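Local coordinates for pngf-ii (Elizabethkingia meningoseptica, PDB 4R4X), which is a peptide:N-glycosidase that probably cleaves the amide bond between an N-linked glycan and its asparagine, releasing the glycan from glycoproteins, at residues 63-74 against 162-173; 428-436 against 517-528. All coordinates share one frame; numbering follows the deposited sequence. Where two conformers were deposited one is given.

Interaction 1: residues 63-74 against 162-173; sequences FAFLNNNEIVKT and LFNGKNITEKDA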
# COMPACT_ATOMS: atom_id res chain seq x y z
N PHE A 63 -7.71 17.81 19.50
CA PHE A 63 -8.81 16.91 19.16
C PHE A 63 -8.81 16.70 17.66
O PHE A 63 -8.73 17.66 16.91
CB PHE A 63 -10.16 17.55 19.51
CG PHE A 63 -10.32 17.89 20.96
CD1 PHE A 63 -9.89 19.11 21.44
CD2 PHE A 63 -10.93 17.00 21.84
CE1 PHE A 63 -10.05 19.43 22.79
CE2 PHE A 63 -11.08 17.31 23.18
CZ PHE A 63 -10.65 18.53 23.66
N ALA A 64 -8.99 15.45 17.24
CA ALA A 64 -9.10 15.10 15.84
C ALA A 64 -10.46 14.45 15.58
O ALA A 64 -10.80 13.47 16.22
CB ALA A 64 -7.97 14.16 15.43
N PHE A 65 -11.20 15.02 14.64
CA PHE A 65 -12.51 14.53 14.28
C PHE A 65 -12.28 13.61 13.08
O PHE A 65 -11.90 14.07 12.04
CB PHE A 65 -13.43 15.69 13.90
CG PHE A 65 -13.78 16.59 15.07
CD1 PHE A 65 -12.80 17.26 15.78
CD2 PHE A 65 -15.11 16.77 15.44
CE1 PHE A 65 -13.13 18.08 16.86
CE2 PHE A 65 -15.44 17.59 16.51
CZ PHE A 65 -14.44 18.25 17.22
N LEU A 66 -12.47 12.31 13.27
CA LEU A 66 -12.01 11.33 12.27
C LEU A 66 -13.10 10.97 11.32
O LEU A 66 -12.86 10.72 10.12
CB LEU A 66 -11.50 10.07 12.97
CG LEU A 66 -10.38 10.32 13.96
CD1 LEU A 66 -9.91 8.98 14.50
CD2 LEU A 66 -9.23 11.08 13.32
N ASN A 67 -14.31 10.91 11.85
CA ASN A 67 -15.48 10.62 11.04
C ASN A 67 -16.68 11.17 11.81
O ASN A 67 -16.49 11.87 12.81
CB ASN A 67 -15.55 9.11 10.73
CG ASN A 67 -15.46 8.24 11.98
OD1 ASN A 67 -14.52 7.49 12.18
ND2 ASN A 67 -16.47 8.31 12.79
N ASN A 68 -17.90 10.88 11.36
CA ASN A 68 -19.09 11.50 11.96
C ASN A 68 -19.31 11.15 13.43
O ASN A 68 -20.02 11.87 14.13
CB ASN A 68 -20.35 11.12 11.18
CG ASN A 68 -20.35 11.70 9.79
OD1 ASN A 68 -20.89 12.77 9.55
ND2 ASN A 68 -19.71 10.99 8.85
N ASN A 69 -18.70 10.07 13.88
CA ASN A 69 -18.90 9.59 15.23
C ASN A 69 -17.66 9.64 16.13
O ASN A 69 -17.80 9.69 17.35
CB ASN A 69 -19.45 8.16 15.16
CG ASN A 69 -20.57 8.01 14.13
OD1 ASN A 69 -21.60 8.68 14.20
ND2 ASN A 69 -20.36 7.12 13.15
N GLU A 70 -16.45 9.64 15.56
CA GLU A 70 -15.25 9.34 16.35
C GLU A 70 -14.38 10.58 16.52
O GLU A 70 -14.08 11.24 15.54
CB GLU A 70 -14.43 8.24 15.68
CG GLU A 70 -13.29 7.64 16.49
CD GLU A 70 -12.62 6.45 15.78
OE1 GLU A 70 -13.05 6.08 14.65
OE2 GLU A 70 -11.67 5.89 16.34
N ILE A 71 -13.99 10.84 17.76
CA ILE A 71 -13.01 11.88 18.07
C ILE A 71 -11.91 11.30 18.96
O ILE A 71 -12.20 10.65 19.97
CB ILE A 71 -13.66 13.03 18.87
CG1 ILE A 71 -14.80 13.69 18.08
CG2 ILE A 71 -12.62 14.08 19.26
CD1 ILE A 71 -15.66 14.61 18.93
N VAL A 72 -10.66 11.58 18.61
CA VAL A 72 -9.54 11.28 19.46
C VAL A 72 -8.93 12.59 19.98
O VAL A 72 -9.07 13.65 19.36
CB VAL A 72 -8.48 10.38 18.78
CG1 VAL A 72 -9.10 9.02 18.48
CG2 VAL A 72 -7.90 10.97 17.51
N LYS A 73 -8.28 12.50 21.13
CA LYS A 73 -7.62 13.65 21.69
C LYS A 73 -6.27 13.24 22.26
O LYS A 73 -6.05 12.09 22.65
CB LYS A 73 -8.51 14.35 22.74
CG LYS A 73 -8.36 13.84 24.16
CD LYS A 73 -9.29 14.51 25.16
CE LYS A 73 -8.58 15.62 25.93
NZ LYS A 73 -9.48 16.25 26.95
N THR A 74 -5.38 14.20 22.32
CA THR A 74 -4.13 14.02 23.00
C THR A 74 -3.92 15.28 23.82
O THR A 74 -4.29 16.39 23.38
CB THR A 74 -3.01 13.69 21.98
OG1 THR A 74 -1.99 12.90 22.59
CG2 THR A 74 -2.41 14.92 21.39
N LEU A 162 -20.23 21.46 18.81
CA LEU A 162 -19.06 20.99 18.10
C LEU A 162 -18.79 19.53 18.48
O LEU A 162 -18.55 18.70 17.61
CB LEU A 162 -17.86 21.88 18.41
CG LEU A 162 -16.54 21.48 17.76
CD1 LEU A 162 -16.68 21.47 16.24
CD2 LEU A 162 -15.46 22.44 18.21
N PHE A 163 -18.85 19.22 19.77
CA PHE A 163 -18.56 17.87 20.25
C PHE A 163 -19.76 16.92 20.34
O PHE A 163 -19.58 15.73 20.35
CB PHE A 163 -17.80 17.93 21.59
CG PHE A 163 -16.45 18.57 21.49
CD1 PHE A 163 -15.36 17.86 21.01
CD2 PHE A 163 -16.27 19.91 21.81
CE1 PHE A 163 -14.11 18.46 20.88
CE2 PHE A 163 -15.02 20.52 21.69
CZ PHE A 163 -13.94 19.79 21.22
N ASN A 164 -20.97 17.49 20.27
CA ASN A 164 -22.24 16.75 20.34
C ASN A 164 -22.31 15.57 19.38
O ASN A 164 -22.01 15.71 18.20
CB ASN A 164 -23.41 17.71 20.03
CG ASN A 164 -24.78 17.06 20.13
OD1 ASN A 164 -25.43 16.81 19.10
ND2 ASN A 164 -25.24 16.80 21.35
N GLY A 165 -22.69 14.40 19.91
CA GLY A 165 -22.95 13.22 19.09
C GLY A 165 -21.69 12.46 18.76
O GLY A 165 -21.67 11.58 17.90
N LYS A 166 -20.60 12.80 19.44
CA LYS A 166 -19.33 12.16 19.13
C LYS A 166 -18.66 11.62 20.38
O LYS A 166 -18.76 12.21 21.46
CB LYS A 166 -18.40 13.14 18.41
CG LYS A 166 -18.82 13.49 16.99
CD LYS A 166 -17.63 13.87 16.12
CE LYS A 166 -18.05 14.27 14.72
NZ LYS A 166 -19.27 15.10 14.74
N ASN A 167 -18.00 10.47 20.24
CA ASN A 167 -17.26 9.95 21.37
C ASN A 167 -15.78 10.23 21.24
O ASN A 167 -15.18 10.02 20.18
CB ASN A 167 -17.49 8.46 21.58
CG ASN A 167 -17.13 7.64 20.40
OD1 ASN A 167 -17.82 7.66 19.38
ND2 ASN A 167 -16.06 6.86 20.52
N ILE A 168 -15.23 10.69 22.36
CA ILE A 168 -13.85 11.11 22.51
C ILE A 168 -13.03 10.16 23.42
O ILE A 168 -13.51 9.72 24.46
CB ILE A 168 -13.81 12.53 23.11
CG1 ILE A 168 -14.60 13.48 22.22
CG2 ILE A 168 -12.36 12.98 23.28
CD1 ILE A 168 -14.96 14.80 22.86
N THR A 169 -11.83 9.82 22.97
CA THR A 169 -10.90 8.86 23.58
C THR A 169 -9.51 9.48 23.56
O THR A 169 -9.01 9.86 22.50
CB THR A 169 -10.86 7.51 22.85
OG1 THR A 169 -12.18 6.96 22.75
CG2 THR A 169 -9.95 6.53 23.58
N GLU A 170 -8.89 9.57 24.73
CA GLU A 170 -7.56 10.10 24.85
C GLU A 170 -6.55 9.06 24.40
O GLU A 170 -6.64 7.87 24.76
CB GLU A 170 -7.25 10.56 26.29
CG GLU A 170 -5.87 11.18 26.40
CD GLU A 170 -5.59 11.94 27.70
OE1 GLU A 170 -6.46 11.97 28.59
OE2 GLU A 170 -4.47 12.50 27.83
N LYS A 171 -5.58 9.51 23.62
CA LYS A 171 -4.48 8.67 23.14
C LYS A 171 -3.14 9.30 23.40
O LYS A 171 -3.04 10.51 23.56
CB LYS A 171 -4.56 8.50 21.63
CG LYS A 171 -5.89 8.02 21.08
CD LYS A 171 -6.18 6.59 21.43
CE LYS A 171 -7.46 6.15 20.75
NZ LYS A 171 -7.85 4.75 21.09
N ASP A 172 -2.08 8.49 23.34
CA ASP A 172 -0.73 9.04 23.31
C ASP A 172 -0.51 9.78 21.99
O ASP A 172 -1.25 9.56 21.02
CB ASP A 172 0.30 7.93 23.51
CG ASP A 172 0.41 7.00 22.31
OD1 ASP A 172 1.06 7.38 21.32
OD2 ASP A 172 -0.15 5.89 22.36
N ALA A 173 0.52 10.62 21.94
CA ALA A 173 0.72 11.48 20.77
C ALA A 173 0.99 10.69 19.48
O ALA A 173 0.54 11.08 18.41
CB ALA A 173 1.85 12.48 21.03

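Interaction 2: residues 428-436 against 517-528; sequences HGGWGAGDE and QGAPEGSSQSFW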
# COMPACT_ATOMS: atom_id res chain seq x y z
N HIS A 428 13.67 -20.40 -13.19
CA HIS A 428 14.08 -21.29 -12.09
C HIS A 428 14.85 -22.51 -12.59
O HIS A 428 14.80 -22.85 -13.77
CB HIS A 428 12.85 -21.75 -11.31
CG HIS A 428 12.06 -20.61 -10.78
ND1 HIS A 428 12.33 -20.02 -9.57
CD2 HIS A 428 11.08 -19.86 -11.35
CE1 HIS A 428 11.54 -18.98 -9.39
NE2 HIS A 428 10.77 -18.86 -10.46
N GLY A 429 15.55 -23.17 -11.66
CA GLY A 429 16.54 -24.21 -11.98
C GLY A 429 17.79 -23.84 -11.22
O GLY A 429 18.59 -23.05 -11.71
N GLY A 430 17.95 -24.36 -10.01
CA GLY A 430 18.90 -23.79 -9.06
C GLY A 430 20.32 -24.33 -9.07
O GLY A 430 20.84 -24.71 -8.02
N TRP A 431 20.93 -24.38 -10.26
CA TRP A 431 22.34 -24.75 -10.40
C TRP A 431 22.93 -23.83 -11.46
O TRP A 431 22.20 -23.07 -12.12
CB TRP A 431 22.50 -26.26 -10.71
CG TRP A 431 22.14 -26.68 -12.13
CD1 TRP A 431 23.01 -26.99 -13.15
CD2 TRP A 431 20.82 -26.88 -12.67
NE1 TRP A 431 22.32 -27.34 -14.29
CE2 TRP A 431 20.98 -27.28 -14.02
CE3 TRP A 431 19.53 -26.76 -12.15
CZ2 TRP A 431 19.89 -27.55 -14.86
CZ3 TRP A 431 18.45 -27.04 -12.97
CH2 TRP A 431 18.63 -27.43 -14.31
N GLY A 432 24.25 -23.89 -11.64
CA GLY A 432 24.97 -22.97 -12.51
C GLY A 432 24.54 -22.88 -13.96
O GLY A 432 24.74 -21.85 -14.61
N ALA A 433 23.97 -23.97 -14.48
CA ALA A 433 23.40 -24.00 -15.84
C ALA A 433 21.90 -24.15 -15.79
O ALA A 433 21.30 -24.65 -16.74
CB ALA A 433 24.00 -25.19 -16.62
N GLY A 434 21.28 -23.76 -14.68
CA GLY A 434 19.82 -23.80 -14.58
C GLY A 434 19.25 -22.42 -14.82
O GLY A 434 19.95 -21.42 -14.67
N ASP A 435 17.97 -22.35 -15.19
CA ASP A 435 17.41 -21.08 -15.63
C ASP A 435 17.18 -20.04 -14.50
O ASP A 435 16.85 -18.92 -14.79
CB ASP A 435 16.13 -21.30 -16.44
CG ASP A 435 16.41 -21.87 -17.82
OD1 ASP A 435 17.60 -21.92 -18.25
OD2 ASP A 435 15.41 -22.26 -18.49
N GLU A 436 17.37 -20.41 -13.23
CA GLU A 436 17.46 -19.39 -12.17
C GLU A 436 18.65 -18.46 -12.47
O GLU A 436 18.59 -17.26 -12.21
CB GLU A 436 17.67 -20.03 -10.80
CG GLU A 436 17.86 -19.04 -9.66
CD GLU A 436 17.88 -19.69 -8.28
OE1 GLU A 436 17.60 -20.92 -8.19
OE2 GLU A 436 18.20 -18.99 -7.28
N GLN A 517 13.84 -22.86 -22.71
CA GLN A 517 14.03 -23.46 -21.39
C GLN A 517 15.26 -24.33 -21.41
O GLN A 517 15.52 -25.04 -22.39
CB GLN A 517 12.81 -24.28 -21.04
CG GLN A 517 12.82 -24.95 -19.67
CD GLN A 517 11.48 -25.62 -19.43
OE1 GLN A 517 10.50 -24.95 -19.09
NE2 GLN A 517 11.43 -26.93 -19.61
N GLY A 518 16.03 -24.27 -20.33
CA GLY A 518 17.30 -25.01 -20.27
C GLY A 518 17.04 -26.49 -20.04
O GLY A 518 15.97 -26.87 -19.54
N ALA A 519 18.02 -27.32 -20.41
CA ALA A 519 17.93 -28.78 -20.29
C ALA A 519 18.10 -29.21 -18.84
O ALA A 519 18.77 -28.51 -18.07
CB ALA A 519 19.01 -29.44 -21.15
N PRO A 520 17.46 -30.33 -18.44
CA PRO A 520 17.64 -30.82 -17.08
C PRO A 520 19.06 -31.30 -16.80
O PRO A 520 19.83 -31.54 -17.72
CB PRO A 520 16.64 -31.98 -16.95
CG PRO A 520 16.19 -32.29 -18.35
CD PRO A 520 16.44 -31.08 -19.19
N GLU A 521 19.38 -31.40 -15.52
CA GLU A 521 20.67 -31.89 -15.05
C GLU A 521 20.31 -32.89 -13.95
O GLU A 521 19.86 -32.50 -12.90
CB GLU A 521 21.47 -30.74 -14.45
CG GLU A 521 22.94 -31.04 -14.18
CD GLU A 521 23.82 -30.60 -15.32
OE1 GLU A 521 23.89 -29.36 -15.62
OE2 GLU A 521 24.43 -31.49 -15.93
N GLY A 522 20.45 -34.18 -14.23
CA GLY A 522 19.98 -35.20 -13.29
C GLY A 522 18.51 -35.02 -12.95
O GLY A 522 17.68 -34.82 -13.83
N SER A 523 18.18 -35.02 -11.67
CA SER A 523 16.81 -34.80 -11.24
C SER A 523 16.44 -33.31 -11.20
O SER A 523 15.32 -32.98 -10.85
CB SER A 523 16.59 -35.41 -9.85
OG SER A 523 17.32 -34.68 -8.87
N SER A 524 17.38 -32.42 -11.55
CA SER A 524 17.14 -30.97 -11.48
C SER A 524 16.58 -30.49 -12.82
O SER A 524 17.10 -30.84 -13.87
CB SER A 524 18.43 -30.22 -11.16
OG SER A 524 18.92 -30.61 -9.90
N GLN A 525 15.50 -29.71 -12.76
CA GLN A 525 14.85 -29.19 -13.97
C GLN A 525 14.80 -27.67 -13.94
O GLN A 525 14.65 -27.06 -12.88
CB GLN A 525 13.41 -29.70 -14.08
CG GLN A 525 13.27 -31.17 -14.44
CD GLN A 525 11.85 -31.50 -14.88
OE1 GLN A 525 11.00 -31.84 -14.05
NE2 GLN A 525 11.57 -31.36 -16.16
N SER A 526 14.88 -27.07 -15.12
CA SER A 526 14.54 -25.67 -15.28
C SER A 526 13.02 -25.51 -15.54
O SER A 526 12.36 -26.38 -16.13
CB SER A 526 15.38 -25.03 -16.38
OG SER A 526 16.70 -24.75 -15.90
N PHE A 527 12.47 -24.39 -15.09
CA PHE A 527 11.05 -24.10 -15.26
C PHE A 527 10.78 -22.62 -15.11
O PHE A 527 11.61 -21.87 -14.57
CB PHE A 527 10.18 -24.92 -14.30
CG PHE A 527 10.49 -24.70 -12.84
CD1 PHE A 527 9.80 -23.75 -12.09
CD2 PHE A 527 11.43 -25.49 -12.20
CE1 PHE A 527 10.07 -23.56 -10.74
CE2 PHE A 527 11.70 -25.32 -10.85
CZ PHE A 527 11.02 -24.35 -10.12
N TRP A 528 9.65 -22.18 -15.66
CA TRP A 528 9.35 -20.74 -15.74
C TRP A 528 7.96 -20.44 -15.19
O TRP A 528 6.96 -20.94 -15.71
CB TRP A 528 9.48 -20.24 -17.18
CG TRP A 528 10.92 -20.14 -17.57
CD1 TRP A 528 11.74 -21.17 -17.94
CD2 TRP A 528 11.73 -18.97 -17.54
NE1 TRP A 528 13.01 -20.69 -18.15
CE2 TRP A 528 13.03 -19.34 -17.92
CE3 TRP A 528 11.47 -17.62 -17.25
CZ2 TRP A 528 14.07 -18.42 -18.03
CZ3 TRP A 528 12.51 -16.72 -17.35
CH2 TRP A 528 13.78 -17.11 -17.72
O HOH W 1 18.61 -25.92 -17.40

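Interaction 1: residues 63-74 against 162-173
Phe163, the last residue of helix 160-163, sets its ring against the side chains of Phe63, Phe65 and Ile71. With chi1 at -64°, CG lies beside the backbone N, and CD1, the first ring atom past CG to touch, has CD1 of Ile71 at its edge, 3.9 Å away. CE1 touches two rings: it stands over one face of Phe63, 3.6 Å from CD2, and lies 3.7 Å from CZ of Phe65. CZ, at the far end, is 4.1 Å from both CG and CD1 of Phe63. Phe163 thus turns its edge to the face of Phe63 (planes at 60°), whereas Phe65 meets Phe163 obliquely.

After the turn at 163-166 the chain becomes strand 167-170 and runs parallel to strand 70-74. Backbone bonds alternate across the pair: Thr169 N gives to Ile71 O (3.1 Å), Lys73 N to Thr169 O (3.1 Å), and Lys171 N to Lys73 O (2.8 Å, 165° at H). Thr74 OG1 then donates to Lys171 O.

Glu52, a zinc ligand, touches both Phe63 and Phe163. The chemistry divides accordingly: directional backbone hydrogen bonds set the register of the parallel strands, while van der Waals and edge-to-face ring contacts join the helix end to the sheet beside the metal site.

Interaction 2: residues 428-436 against 517-528
Two backbone hydrogen bonds pair His428 with Phe527 as an antiparallel hydrogen-bonded pair: His428 N gives to Phe527 O at 2.9 Å, and Phe527 N returns to His428 O at 3.1 Å. In the return bond the donor stands well above the carbonyl plane. This is the only beta bridge between the two segments.

Charge and hydroxyl chemistry centre on Asp435. Its OD2 accepts from Gly518 N (2.8 Å) on the syn side and from Trp528 NE1 (2.9 Å) on the anti side, the two donors arriving from opposite faces of the carboxylate plane. The indole bond is nearly straight, 166° at the hydrogen, and OD2 lies in the ring plane. With OD1 bridged to Lys440, both carboxylate oxygens are occupied, which fixes the group's rotation. Ser526 OG accepts from Asp435 N (2.8 Å) and donates to a water that in turn gives to Ala433 O and Ala519 O, so one solvent molecule ties three backbone or hydroxyl sites together.

Aromatic contacts flank this polar centre. His428 CB sits over the Phe527 ring, 3.5 Å from its centroid, in a CH-pi contact, while the two rings, almost parallel, are slid apart. Trp431 is sandwiched: Gly434 CA lies over one face, and Glu521 CB and Ser524 CB over the other. With chi1 at 74°, its CG lies between the backbone N and the carbonyl carbon; NE1 makes a weak bond to Glu521 OE1 (2.9 Å, 128° at H).

Beyond the segments, Trp488 stacks on His428 and Tyr396 meets Phe527. Both loops cross between the nine-stranded sheet, where strands 416-428 and 527-537 are neighbours, and the four-stranded sheet, where 442-446 adjoins 507-514, and they meet on the way.

In the fold
The two contacts sit on opposite sides of the chain's centre, about 42 Å apart at their nearest atoms, and share no strand or helix. Interaction 1 belongs to the N-terminal domain and interaction 2 to the PNGase F C-terminal region. Both are partly buried, yet their burial is organised differently. In 63-74 with 162-173, a run of backbone hydrogen bonds joins parallel strands, and an aromatic cluster packs beside them, close to a zinc ion. In 428-436 with 517-528, regular pairing shrinks to one bridge where one of two neighbouring strands ends and the other begins, and the loops beyond it depend on a buried carboxylate, a serine hydroxyl, a water and a sandwiched indole.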